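Local coordinates for Alpha/beta hydrolase fold protein (Ochrobactrum, PDB 4G9E) that hydrolyses N-acyl homoserine lactones, bacterial quorum-sensing signals, opening their lactone ring, and is captured here with the ring-opened N-butanoyl-L-homoserine, at residues 121-126 with 211-216; 13-18 with 82-87; 108-113 with 198-203; 25-30 with 52-57. All blocks are in the same frame, centred on the assembly; numbering follows the deposited sequence. Where two conformers were deposited one is given.

How the interactions relate
Interactions 1 and 4 are parallel strand pairs of one sheet. Both are buried and both rest on backbone hydrogen bonds, but interaction 1 ends in side-chain and water bridges near the putative nucleophile elbow, whereas interaction 4 runs out to a partly exposed start. Interaction 2 is a buried, wholly apolar contact of helix 77-91 with strand 13-19; it touches interaction 4 where R18 O probably bonds A56 N and M84 meets P57. Interaction 3, partly buried, joins two helices and adds a carboxylate and an amide to its aliphatic core. M111 in it packs against M84 of interaction 2 and L28 and I30 of interaction 4, while I112 meets L121 and I211 of interaction 1.

Interaction 1. Residues 121-126 with 211-216; sequences LMITGT and IAVVNG
T124 and N215 bring the two strands together at their C-terminal ends, where the regular parallel ladder gives way to side-chain bonds. Upstream the ladder is intact: A212 N donates to L121 O, I123 N to A212 O, and V214 N to I123 O at 3.2 Å. G125 N lies 4.2 Å from V214 O, too far to add the next rung. Instead T124 OG1, set anti to its carbonyl carbon and beside the backbone N (chi1 -70°), donates to V214 O at 2.8 Å, and G125 N turns to N215 OD1, also at 2.8 Å. A valine in place of T124 would lose OG1 and probably leave V214 O without this hydrogen bond, loosening the strand end. The other end of the N215 amide is used as well: ND2 donates to a water at 3.1 Å, which also accepts from T126 N and donates weakly to I123 O. On the face of M122, its CE reaches A212 CB at 3.7 Å and V214 CG2 at 3.9 Å. On the reverse face I123 and V213 lie side by side, CG1 to CG2 at 4.0 Å. Farther out, L262 and F265 of helix 255-270 pack on M122, and strand 97-101 bonds to the other edge of 121-124. G125 O and T126 OG1 bond S102, the serine of a GxSxG pattern, which is consistent with the strand-end turns that surround the nucleophile elbow in the alpha/beta hydrolase fold.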
loop_
_atom_site.group_PDB
_atom_site.type_symbol
_atom_site.label_atom_id
_atom_site.label_comp_id
_atom_site.label_asym_id
_atom_site.label_seq_id
_atom_site.Cartn_x
_atom_site.Cartn_y
_atom_site.Cartn_z
ATOM N N LEU A 121 4.051 -0.284 -10.661
ATOM C CA LEU A 121 3.592 0.098 -9.328
ATOM C C LEU A 121 2.282 0.845 -9.463
ATOM O O LEU A 121 2.225 1.836 -10.193
ATOM C CB LEU A 121 4.622 1.019 -8.671
ATOM C CG LEU A 121 4.212 1.673 -7.349
ATOM C CD1 LEU A 121 4.025 0.629 -6.275
ATOM C CD2 LEU A 121 5.271 2.683 -6.920
ATOM N N MET A 122 1.240 0.377 -8.774
ATOM C CA MET A 122 -0.012 1.130 -8.674
ATOM C C MET A 122 -0.141 1.645 -7.249
ATOM O O MET A 122 0.042 0.880 -6.302
ATOM C CB MET A 122 -1.226 0.262 -9.029
ATOM C CG MET A 122 -2.555 1.014 -8.865
ATOM S SD MET A 122 -4.018 0.058 -9.302
ATOM C CE MET A 122 -3.868 0.081 -11.087
ATOM N N ILE A 123 -0.445 2.934 -7.117
ATOM C CA ILE A 123 -0.612 3.557 -5.807
ATOM C C ILE A 123 -2.003 4.160 -5.664
ATOM O O ILE A 123 -2.492 4.882 -6.551
ATOM C CB ILE A 123 0.495 4.600 -5.519
ATOM C CG1 ILE A 123 0.535 5.702 -6.586
ATOM C CG2 ILE A 123 1.853 3.905 -5.403
ATOM C CD1 ILE A 123 1.509 6.841 -6.267
ATOM N N THR A 124 -2.634 3.836 -4.539
ATOM C CA THR A 124 -3.987 4.259 -4.225
ATOM C C THR A 124 -3.976 4.812 -2.813
ATOM O O THR A 124 -3.500 4.152 -1.887
ATOM C CB THR A 124 -4.946 3.056 -4.298
ATOM O OG1 THR A 124 -5.089 2.649 -5.665
ATOM C CG2 THR A 124 -6.318 3.381 -3.702
ATOM N N GLY A 125 -4.489 6.025 -2.641
ATOM C CA GLY A 125 -4.480 6.661 -1.336
ATOM C C GLY A 125 -3.128 7.241 -0.958
ATOM O O GLY A 125 -2.867 7.464 0.218
ATOM N N THR A 126 -2.294 7.514 -1.959
ATOM C CA THR A 126 -0.896 7.891 -1.773
ATOM C C THR A 126 -0.534 9.091 -2.633
ATOM O O THR A 126 -0.469 8.977 -3.854
ATOM C CB THR A 126 0.009 6.735 -2.231
ATOM O OG1 THR A 126 -0.338 5.535 -1.534
ATOM C CG2 THR A 126 1.485 7.055 -2.018
ATOM N N ILE A 211 3.897 3.655 -13.536
ATOM C CA ILE A 211 3.239 3.932 -12.270
ATOM C C ILE A 211 1.793 4.310 -12.552
ATOM O O ILE A 211 1.521 5.237 -13.316
ATOM C CB ILE A 211 3.949 5.042 -11.454
ATOM C CG1 ILE A 211 5.362 4.585 -11.074
ATOM C CG2 ILE A 211 3.127 5.357 -10.213
ATOM C CD1 ILE A 211 6.203 5.642 -10.361
ATOM N N ALA A 212 0.876 3.564 -11.945
ATOM C CA ALA A 212 -0.550 3.825 -12.063
ATOM C C ALA A 212 -1.038 4.488 -10.795
ATOM O O ALA A 212 -0.602 4.145 -9.691
ATOM C CB ALA A 212 -1.306 2.526 -12.287
ATOM N N VAL A 213 -1.963 5.424 -10.956
ATOM C CA VAL A 213 -2.505 6.172 -9.834
ATOM C C VAL A 213 -4.024 6.070 -9.911
ATOM O O VAL A 213 -4.627 6.488 -10.903
ATOM C CB VAL A 213 -2.075 7.650 -9.891
ATOM C CG1 VAL A 213 -2.678 8.435 -8.733
ATOM C CG2 VAL A 213 -0.558 7.771 -9.888
ATOM N N VAL A 214 -4.635 5.486 -8.883
ATOM C CA VAL A 214 -6.082 5.259 -8.855
ATOM C C VAL A 214 -6.599 5.632 -7.470
ATOM O O VAL A 214 -6.109 5.112 -6.461
ATOM C CB VAL A 214 -6.421 3.779 -9.127
ATOM C CG1 VAL A 214 -7.919 3.541 -9.016
ATOM C CG2 VAL A 214 -5.901 3.340 -10.499
ATOM N N ASN A 215 -7.573 6.537 -7.414
ATOM C CA ASN A 215 -8.119 6.999 -6.137
ATOM C C ASN A 215 -9.624 7.108 -6.168
ATOM O O ASN A 215 -10.223 7.291 -7.228
ATOM C CB ASN A 215 -7.560 8.368 -5.761
ATOM C CG ASN A 215 -6.158 8.275 -5.237
ATOM O OD1 ASN A 215 -5.946 7.851 -4.103
ATOM N ND2 ASN A 215 -5.188 8.637 -6.059
ATOM N N GLY A 216 -10.236 7.033 -4.991
ATOM C CA GLY A 216 -11.643 7.360 -4.850
ATOM C C GLY A 216 -11.871 8.862 -4.881
ATOM O O GLY A 216 -11.112 9.631 -4.290
HETATM O O HOH W 1 -2.574 7.436 -4.989
#

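Interaction 2. Residues 13-18 with 82-87; sequences GRIAVR and DAMTEV
I15 points from strand 13-18 at V87 of helix 82-87, a helix-on-sheet contact of the alpha/beta hydrolase fold in which the short axes run 10.8 Å apart at 66°. No hydrogen bond crosses the gap; methyl groups do all the touching. Followed outward, I15 CB is still 4.4 Å from V87 CG2. Its CG2 branch, anti to the backbone N, comes within 4.1 Å of that same V87 methyl. The CG1 branch stands anti to the carbonyl carbon (chi1 -66°) and carries CD1 on toward the helix. CD1 makes the closest approach, 3.7 Å to V87 CG2, so one valine methyl is met by both branches of the isoleucine. It also reaches M84 CE at 4.2 Å and A83 CB at 4.4 Å, touching residues a full helical turn apart. I15 was modelled in two conformers, and these distances hold for one of them. Around the contact, M84 also packs on M111 of helix 103-111 and on P57 of strand 52-57, so the helix touches a second strand and a second helix; V17 meets I55 on that strand. Two residues further along strand 13-18, V17 CG2 approaches V87 CG1 at 4.5 Å, the other methyl of the same valine.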
loop_
_atom_site.group_PDB
_atom_site.type_symbol
_atom_site.label_atom_id
_atom_site.label_comp_id
_atom_site.label_asym_id
_atom_site.label_seq_id
_atom_site.Cartn_x
_atom_site.Cartn_y
_atom_site.Cartn_z
ATOM N N GLY A 13 11.299 -9.948 11.817
ATOM C CA GLY A 13 10.313 -10.643 12.619
ATOM C C GLY A 13 9.575 -11.672 11.785
ATOM O O GLY A 13 9.944 -11.951 10.646
ATOM N N ARG A 14 8.529 -12.250 12.357
ATOM C CA ARG A 14 7.765 -13.266 11.654
ATOM C C ARG A 14 6.657 -12.581 10.870
ATOM O O ARG A 14 5.793 -11.935 11.448
ATOM C CB ARG A 14 7.190 -14.277 12.642
ATOM C CG ARG A 14 6.694 -15.554 11.985
ATOM C CD ARG A 14 6.172 -16.543 13.012
ATOM N NE ARG A 14 4.987 -16.038 13.699
ATOM C CZ ARG A 14 4.943 -15.734 14.991
ATOM N NH1 ARG A 14 6.020 -15.890 15.751
ATOM N NH2 ARG A 14 3.817 -15.280 15.525
ATOM N N ILE A 15 6.702 -12.720 9.550
ATOM C CA ILE A 15 5.758 -12.018 8.694
ATOM C C ILE A 15 4.720 -12.968 8.107
ATOM O O ILE A 15 5.049 -13.998 7.514
ATOM C CB ILE A 15 6.484 -11.218 7.590
ATOM C CG1 ILE A 15 7.295 -10.086 8.230
ATOM C CG2 ILE A 15 5.487 -10.668 6.577
ATOM C CD1 ILE A 15 8.104 -9.273 7.248
ATOM N N ALA A 16 3.455 -12.613 8.305
ATOM C CA ALA A 16 2.342 -13.387 7.778
ATOM C C ALA A 16 2.150 -13.073 6.297
ATOM O O ALA A 16 2.217 -11.911 5.891
ATOM C CB ALA A 16 1.082 -13.066 8.549
ATOM N N VAL A 17 1.898 -14.109 5.498
ATOM C CA VAL A 17 1.724 -13.966 4.056
ATOM C C VAL A 17 0.488 -14.730 3.591
ATOM O O VAL A 17 0.316 -15.897 3.930
ATOM C CB VAL A 17 2.945 -14.518 3.287
ATOM C CG1 VAL A 17 2.754 -14.349 1.789
ATOM C CG2 VAL A 17 4.225 -13.826 3.740
ATOM N N ARG A 18 -0.371 -14.061 2.828
ATOM C CA ARG A 18 -1.518 -14.706 2.194
ATOM C C ARG A 18 -1.258 -14.743 0.708
ATOM O O ARG A 18 -0.832 -13.744 0.138
ATOM C CB ARG A 18 -2.785 -13.891 2.431
ATOM C CG ARG A 18 -3.174 -13.764 3.873
ATOM C CD ARG A 18 -4.185 -12.652 4.072
ATOM N NE ARG A 18 -4.288 -12.322 5.485
ATOM C CZ ARG A 18 -3.419 -11.551 6.131
ATOM N NH1 ARG A 18 -2.388 -11.018 5.487
ATOM N NH2 ARG A 18 -3.580 -11.313 7.425
ATOM N N ASP A 82 12.318 -2.359 2.854
ATOM C CA ASP A 82 13.334 -3.385 3.060
ATOM C C ASP A 82 12.673 -4.707 3.425
ATOM O O ASP A 82 13.000 -5.750 2.857
ATOM C CB ASP A 82 14.328 -2.970 4.153
ATOM C CG ASP A 82 15.396 -2.034 3.642
ATOM O OD1 ASP A 82 15.824 -2.209 2.485
ATOM O OD2 ASP A 82 15.808 -1.128 4.390
ATOM N N ALA A 83 11.735 -4.663 4.364
ATOM C CA ALA A 83 11.071 -5.887 4.805
ATOM C C ALA A 83 10.340 -6.585 3.655
ATOM O O ALA A 83 10.430 -7.804 3.498
ATOM C CB ALA A 83 10.106 -5.591 5.954
ATOM N N MET A 84 9.608 -5.818 2.855
ATOM C CA MET A 84 8.877 -6.422 1.751
ATOM C C MET A 84 9.823 -6.966 0.686
ATOM O O MET A 84 9.536 -7.977 0.053
ATOM C CB MET A 84 7.887 -5.427 1.151
ATOM C CG MET A 84 6.739 -5.051 2.086
ATOM S SD MET A 84 5.729 -6.438 2.680
ATOM C CE MET A 84 6.496 -6.776 4.259
ATOM N N THR A 85 10.952 -6.294 0.488
ATOM C CA THR A 85 11.931 -6.785 -0.465
ATOM C C THR A 85 12.507 -8.121 0.024
ATOM O O THR A 85 12.702 -9.045 -0.764
ATOM C CB THR A 85 13.039 -5.741 -0.728
ATOM O OG1 THR A 85 12.456 -4.537 -1.241
ATOM C CG2 THR A 85 14.023 -6.273 -1.752
ATOM N N GLU A 86 12.755 -8.225 1.328
ATOM C CA GLU A 86 13.228 -9.469 1.933
ATOM C C GLU A 86 12.178 -10.583 1.813
ATOM O O GLU A 86 12.504 -11.739 1.536
ATOM C CB GLU A 86 13.626 -9.239 3.400
ATOM C CG GLU A 86 14.100 -10.500 4.111
ATOM C CD GLU A 86 14.562 -10.256 5.537
ATOM O OE1 GLU A 86 14.548 -9.096 5.989
ATOM O OE2 GLU A 86 14.949 -11.236 6.208
ATOM N N VAL A 87 10.916 -10.234 2.027
ATOM C CA VAL A 87 9.832 -11.193 1.839
ATOM C C VAL A 87 9.839 -11.734 0.408
ATOM O O VAL A 87 9.786 -12.946 0.187
ATOM C CB VAL A 87 8.462 -10.562 2.184
ATOM C CG1 VAL A 87 7.309 -11.389 1.605
ATOM C CG2 VAL A 87 8.329 -10.400 3.696
#

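Interaction 3. Residues 108-113 with 198-203; sequences GIEMIA and GNQRDI
I109 and E110, on the helix 103-111 that follows the putative nucleophile elbow of this alpha/beta hydrolase fold, meet the start of helix 200-206 through G198, Q200 and I203. The apolar half rests on I203: its CG2 lies 3.7 Å from I109 CG2 and 4.0 Å from I112 CD1, with the I109 and I203 side chains inclined to each other. The polar half is E110; the bend at chi2 (-65°) sets CD on the side of G198. Its OE1 accepts from G198 N at 3.3 Å, on the syn side but 30° out of the carboxylate plane, while OE2 offers its anti lone pair to Q200 NE2, also at 3.3 Å. Q200 crosses I109 at about a right angle, with CG 3.8 Å from I109 CG2, and its amide is tilted 60° from the carboxylate. The other amide atom, OE1, bonds H106 ND1. An alanine in place of Q200 would probably leave both E110 OE2 and H106 ND1 without these bonds and open a gap beside I109 CG2. N199 sits at the N-cap of helix 200-206, where its OD1 accepts from D202 N at 3.1 Å. Both E110 bonds and the 2.8 Å approach of its OE2 to G198 O, two acceptors, belong to one of two modelled conformers, and the approach is doubtful evidence of strain. The carboxylate thus receives two long, bent bonds near the helix start; help from the helix end is likely to be modest, and a close G198 O, if real, would probably oppose a negative charge.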
loop_
_atom_site.group_PDB
_atom_site.type_symbol
_atom_site.label_atom_id
_atom_site.label_comp_id
_atom_site.label_asym_id
_atom_site.label_seq_id
_atom_site.Cartn_x
_atom_site.Cartn_y
_atom_site.Cartn_z
ATOM N N GLY A 108 5.773 1.156 -1.544
ATOM C CA GLY A 108 6.032 0.770 -2.921
ATOM C C GLY A 108 6.983 1.713 -3.640
ATOM O O GLY A 108 7.855 1.288 -4.396
ATOM N N ILE A 109 6.823 3.012 -3.397
ATOM C CA ILE A 109 7.731 3.998 -3.972
ATOM C C ILE A 109 9.169 3.765 -3.474
ATOM O O ILE A 109 10.125 3.803 -4.256
ATOM C CB ILE A 109 7.251 5.442 -3.679
ATOM C CG1 ILE A 109 5.913 5.722 -4.377
ATOM C CG2 ILE A 109 8.319 6.462 -4.096
ATOM C CD1 ILE A 109 5.253 7.012 -3.925
ATOM N N GLU A 110 9.324 3.516 -2.175
ATOM C CA GLU A 110 10.644 3.208 -1.637
ATOM C C GLU A 110 11.172 1.850 -2.134
ATOM O O GLU A 110 12.377 1.621 -2.126
ATOM C CB GLU A 110 10.654 3.304 -0.108
ATOM C CG GLU A 110 10.251 4.677 0.448
ATOM C CD GLU A 110 11.222 5.795 0.092
ATOM O OE1 GLU A 110 12.399 5.510 -0.202
ATOM O OE2 GLU A 110 10.792 6.969 0.102
ATOM N N MET A 111 10.287 0.969 -2.596
ATOM C CA MET A 111 10.733 -0.302 -3.157
ATOM C C MET A 111 11.318 -0.174 -4.554
ATOM O O MET A 111 12.016 -1.072 -5.006
ATOM C CB MET A 111 9.617 -1.345 -3.180
ATOM C CG MET A 111 9.282 -1.919 -1.832
ATOM S SD MET A 111 8.000 -3.186 -1.917
ATOM C CE MET A 111 8.874 -4.543 -2.678
ATOM N N ILE A 112 11.038 0.921 -5.250
ATOM C CA ILE A 112 11.516 1.047 -6.623
ATOM C C ILE A 112 13.030 0.851 -6.687
ATOM O O ILE A 112 13.535 0.135 -7.550
ATOM C CB ILE A 112 11.071 2.378 -7.263
ATOM C CG1 ILE A 112 9.544 2.401 -7.432
ATOM C CG2 ILE A 112 11.769 2.604 -8.602
ATOM C CD1 ILE A 112 8.995 3.737 -7.858
ATOM N N ALA A 113 13.760 1.457 -5.757
ATOM C CA ALA A 113 15.214 1.349 -5.754
ATOM C C ALA A 113 15.718 -0.016 -5.292
ATOM O O ALA A 113 16.835 -0.410 -5.613
ATOM C CB ALA A 113 15.800 2.428 -4.873
ATOM N N GLY A 198 14.153 8.057 0.800
ATOM C CA GLY A 198 14.306 8.750 -0.466
ATOM C C GLY A 198 13.160 9.709 -0.729
ATOM O O GLY A 198 12.005 9.399 -0.443
ATOM N N ASN A 199 13.481 10.870 -1.290
ATOM C CA ASN A 199 12.497 11.896 -1.634
ATOM C C ASN A 199 11.528 11.326 -2.669
ATOM O O ASN A 199 11.914 11.023 -3.805
ATOM C CB ASN A 199 13.241 13.123 -2.174
ATOM C CG ASN A 199 12.319 14.251 -2.573
ATOM O OD1 ASN A 199 11.268 14.034 -3.173
ATOM N ND2 ASN A 199 12.720 15.474 -2.253
ATOM N N GLN A 200 10.271 11.157 -2.271
ATOM C CA GLN A 200 9.311 10.433 -3.100
ATOM C C GLN A 200 8.867 11.206 -4.331
ATOM O O GLN A 200 8.522 10.618 -5.356
ATOM C CB GLN A 200 8.110 10.009 -2.261
ATOM C CG GLN A 200 8.503 8.959 -1.238
ATOM C CD GLN A 200 7.417 8.666 -0.241
ATOM O OE1 GLN A 200 6.245 8.950 -0.485
ATOM N NE2 GLN A 200 7.797 8.101 0.901
ATOM N N ARG A 201 8.863 12.527 -4.230
ATOM C CA ARG A 201 8.562 13.355 -5.380
ATOM C C ARG A 201 9.582 13.097 -6.481
ATOM O O ARG A 201 9.225 12.859 -7.638
ATOM C CB ARG A 201 8.556 14.828 -4.996
ATOM C CG ARG A 201 8.341 15.760 -6.164
ATOM C CD ARG A 201 8.643 17.183 -5.753
ATOM N NE ARG A 201 10.039 17.297 -5.348
ATOM C CZ ARG A 201 10.478 18.111 -4.397
ATOM N NH1 ARG A 201 9.627 18.894 -3.747
ATOM N NH2 ARG A 201 11.769 18.144 -4.094
ATOM N N ASP A 202 10.859 13.131 -6.112
ATOM C CA ASP A 202 11.908 12.917 -7.095
ATOM C C ASP A 202 11.914 11.478 -7.606
ATOM O O ASP A 202 12.116 11.239 -8.796
ATOM C CB ASP A 202 13.279 13.281 -6.530
ATOM C CG ASP A 202 13.395 14.757 -6.176
ATOM O OD1 ASP A 202 12.532 15.554 -6.599
ATOM O OD2 ASP A 202 14.355 15.121 -5.474
ATOM N N ILE A 203 11.677 10.516 -6.718
ATOM C CA ILE A 203 11.679 9.122 -7.135
ATOM C C ILE A 203 10.631 8.867 -8.215
ATOM O O ILE A 203 10.941 8.256 -9.237
ATOM C CB ILE A 203 11.450 8.166 -5.960
ATOM C CG1 ILE A 203 12.691 8.132 -5.073
ATOM C CG2 ILE A 203 11.142 6.764 -6.453
ATOM C CD1 ILE A 203 12.447 7.532 -3.707
#

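Interaction 4. Residues 25-30 with 52-57; sequences APLLMI and WRVIAP
M29 and L28 form the tight end of this pair of parallel strands, packing against V54, I55 and P57. M29 N donates to I55 O at 2.8 Å with a nearly straight N-H...O angle of 175°, and I55 N to L27 O at the same length. The side chains close up to match: M29 SD lies 3.6 Å from V54 CG1. On the other face, with CG anti to the backbone N (chi1 170°), L28 carries CD1 to 3.6 Å from P57 CD, the two side chains crossing at about a right angle. P57 has no N-H to offer M29 O, so a water bridges instead, donating to both M29 O and P57 O. The opposite end is slacker. There A25, P26 and R53 are partly exposed to solvent, and R53 N reaches A25 O only at 3.2 Å with an angle of 141°. The side chains of this pair stay apart, P26 CB lying 4.4 Å from R53 CB. R53 extends its chain away from P26 to a salt bridge with E19. W52 meets this end with the edge of its ring, CD1 3.3 Å from A25 O, near the ring plane. Helix 255-270 packs on W52 and L27, whereas M88 of helix 77-91 covers L28 and I55. With helices 41-45 and 47-51 on the link from strand 24-30 to strand 52-57, the pair is a beta-alpha-beta crossover of the alpha/beta hydrolase fold.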
loop_
_atom_site.group_PDB
_atom_site.type_symbol
_atom_site.label_atom_id
_atom_site.label_comp_id
_atom_site.label_asym_id
_atom_site.label_seq_id
_atom_site.Cartn_x
_atom_site.Cartn_y
_atom_site.Cartn_z
ATOM N N ALA A 25 1.025 -14.053 -13.500
ATOM C CA ALA A 25 2.047 -13.176 -12.949
ATOM C C ALA A 25 1.728 -12.744 -11.512
ATOM O O ALA A 25 0.574 -12.563 -11.141
ATOM C CB ALA A 25 2.206 -11.961 -13.837
ATOM N N PRO A 26 2.762 -12.576 -10.686
ATOM C CA PRO A 26 2.538 -12.186 -9.292
ATOM C C PRO A 26 2.238 -10.699 -9.090
ATOM O O PRO A 26 2.786 -9.831 -9.774
ATOM C CB PRO A 26 3.857 -12.568 -8.617
ATOM C CG PRO A 26 4.870 -12.479 -9.715
ATOM C CD PRO A 26 4.161 -12.945 -10.950
ATOM N N LEU A 27 1.368 -10.437 -8.116
ATOM C CA LEU A 27 1.011 -9.100 -7.661
ATOM C C LEU A 27 1.224 -9.049 -6.157
ATOM O O LEU A 27 0.579 -9.791 -5.420
ATOM C CB LEU A 27 -0.466 -8.816 -7.956
ATOM C CG LEU A 27 -0.984 -7.498 -7.373
ATOM C CD1 LEU A 27 -0.481 -6.301 -8.162
ATOM C CD2 LEU A 27 -2.503 -7.489 -7.293
ATOM N N LEU A 28 2.136 -8.190 -5.712
ATOM C CA LEU A 28 2.304 -7.919 -4.293
ATOM C C LEU A 28 1.381 -6.766 -3.926
ATOM O O LEU A 28 1.470 -5.696 -4.522
ATOM C CB LEU A 28 3.752 -7.524 -4.020
ATOM C CG LEU A 28 4.033 -6.971 -2.625
ATOM C CD1 LEU A 28 3.754 -8.009 -1.554
ATOM C CD2 LEU A 28 5.492 -6.495 -2.531
ATOM N N MET A 29 0.492 -6.989 -2.960
ATOM C CA MET A 29 -0.398 -5.943 -2.461
ATOM C C MET A 29 0.052 -5.564 -1.059
ATOM O O MET A 29 0.160 -6.438 -0.199
ATOM C CB MET A 29 -1.853 -6.431 -2.422
ATOM C CG MET A 29 -2.391 -6.839 -3.778
ATOM S SD MET A 29 -4.144 -7.272 -3.774
ATOM C CE MET A 29 -4.868 -5.639 -3.778
ATOM N N ILE A 30 0.311 -4.274 -0.842
ATOM C CA ILE A 30 0.835 -3.781 0.429
ATOM C C ILE A 30 -0.211 -2.891 1.096
ATOM O O ILE A 30 -0.614 -1.866 0.545
ATOM C CB ILE A 30 2.137 -2.967 0.246
ATOM C CG1 ILE A 30 3.151 -3.707 -0.637
ATOM C CG2 ILE A 30 2.742 -2.661 1.600
ATOM C CD1 ILE A 30 4.390 -2.894 -0.936
ATOM N N TRP A 52 -4.260 -14.202 -11.174
ATOM C CA TRP A 52 -2.899 -13.806 -10.865
ATOM C C TRP A 52 -2.530 -14.267 -9.472
ATOM O O TRP A 52 -3.399 -14.478 -8.628
ATOM C CB TRP A 52 -2.774 -12.287 -11.010
ATOM C CG TRP A 52 -2.812 -11.828 -12.456
ATOM C CD1 TRP A 52 -1.838 -12.028 -13.396
ATOM C CD2 TRP A 52 -3.861 -11.090 -13.115
ATOM N NE1 TRP A 52 -2.221 -11.480 -14.596
ATOM C CE2 TRP A 52 -3.446 -10.882 -14.444
ATOM C CE3 TRP A 52 -5.101 -10.574 -12.706
ATOM C CZ2 TRP A 52 -4.217 -10.179 -15.363
ATOM C CZ3 TRP A 52 -5.871 -9.884 -13.628
ATOM C CH2 TRP A 52 -5.431 -9.701 -14.942
ATOM N N ARG A 53 -1.232 -14.447 -9.239
ATOM C CA ARG A 53 -0.756 -14.851 -7.924
ATOM C C ARG A 53 -0.697 -13.625 -7.018
ATOM O O ARG A 53 0.274 -12.872 -7.028
ATOM C CB ARG A 53 0.611 -15.517 -8.037
ATOM C CG ARG A 53 1.171 -16.005 -6.720
ATOM C CD ARG A 53 2.497 -16.691 -6.955
ATOM N NE ARG A 53 3.065 -17.257 -5.739
ATOM C CZ ARG A 53 4.161 -18.007 -5.729
ATOM N NH1 ARG A 53 4.791 -18.257 -6.867
ATOM N NH2 ARG A 53 4.631 -18.500 -4.591
ATOM N N VAL A 54 -1.762 -13.417 -6.254
ATOM C CA VAL A 54 -1.846 -12.267 -5.363
ATOM C C VAL A 54 -1.187 -12.608 -4.031
ATOM O O VAL A 54 -1.497 -13.635 -3.421
ATOM C CB VAL A 54 -3.307 -11.850 -5.136
ATOM C CG1 VAL A 54 -3.402 -10.739 -4.098
ATOM C CG2 VAL A 54 -3.938 -11.410 -6.453
ATOM N N ILE A 55 -0.263 -11.748 -3.605
ATOM C CA ILE A 55 0.506 -11.931 -2.378
ATOM C C ILE A 55 0.217 -10.739 -1.485
ATOM O O ILE A 55 0.491 -9.606 -1.868
ATOM C CB ILE A 55 2.007 -11.989 -2.703
ATOM C CG1 ILE A 55 2.285 -13.112 -3.711
ATOM C CG2 ILE A 55 2.823 -12.160 -1.433
ATOM C CD1 ILE A 55 3.623 -13.027 -4.394
ATOM N N ALA A 56 -0.355 -10.997 -0.308
ATOM C CA ALA A 56 -0.802 -9.931 0.593
ATOM C C ALA A 56 -0.263 -10.174 1.994
ATOM O O ALA A 56 -0.913 -10.833 2.805
ATOM C CB ALA A 56 -2.327 -9.847 0.618
ATOM N N PRO A 57 0.945 -9.665 2.274
ATOM C CA PRO A 57 1.547 -9.872 3.595
ATOM C C PRO A 57 1.026 -8.886 4.622
ATOM O O PRO A 57 0.308 -7.947 4.301
ATOM C CB PRO A 57 3.038 -9.596 3.363
ATOM C CG PRO A 57 3.220 -9.400 1.904
ATOM C CD PRO A 57 1.879 -9.022 1.338
HETATM O O HOH W 2 -0.683 -6.239 2.397
#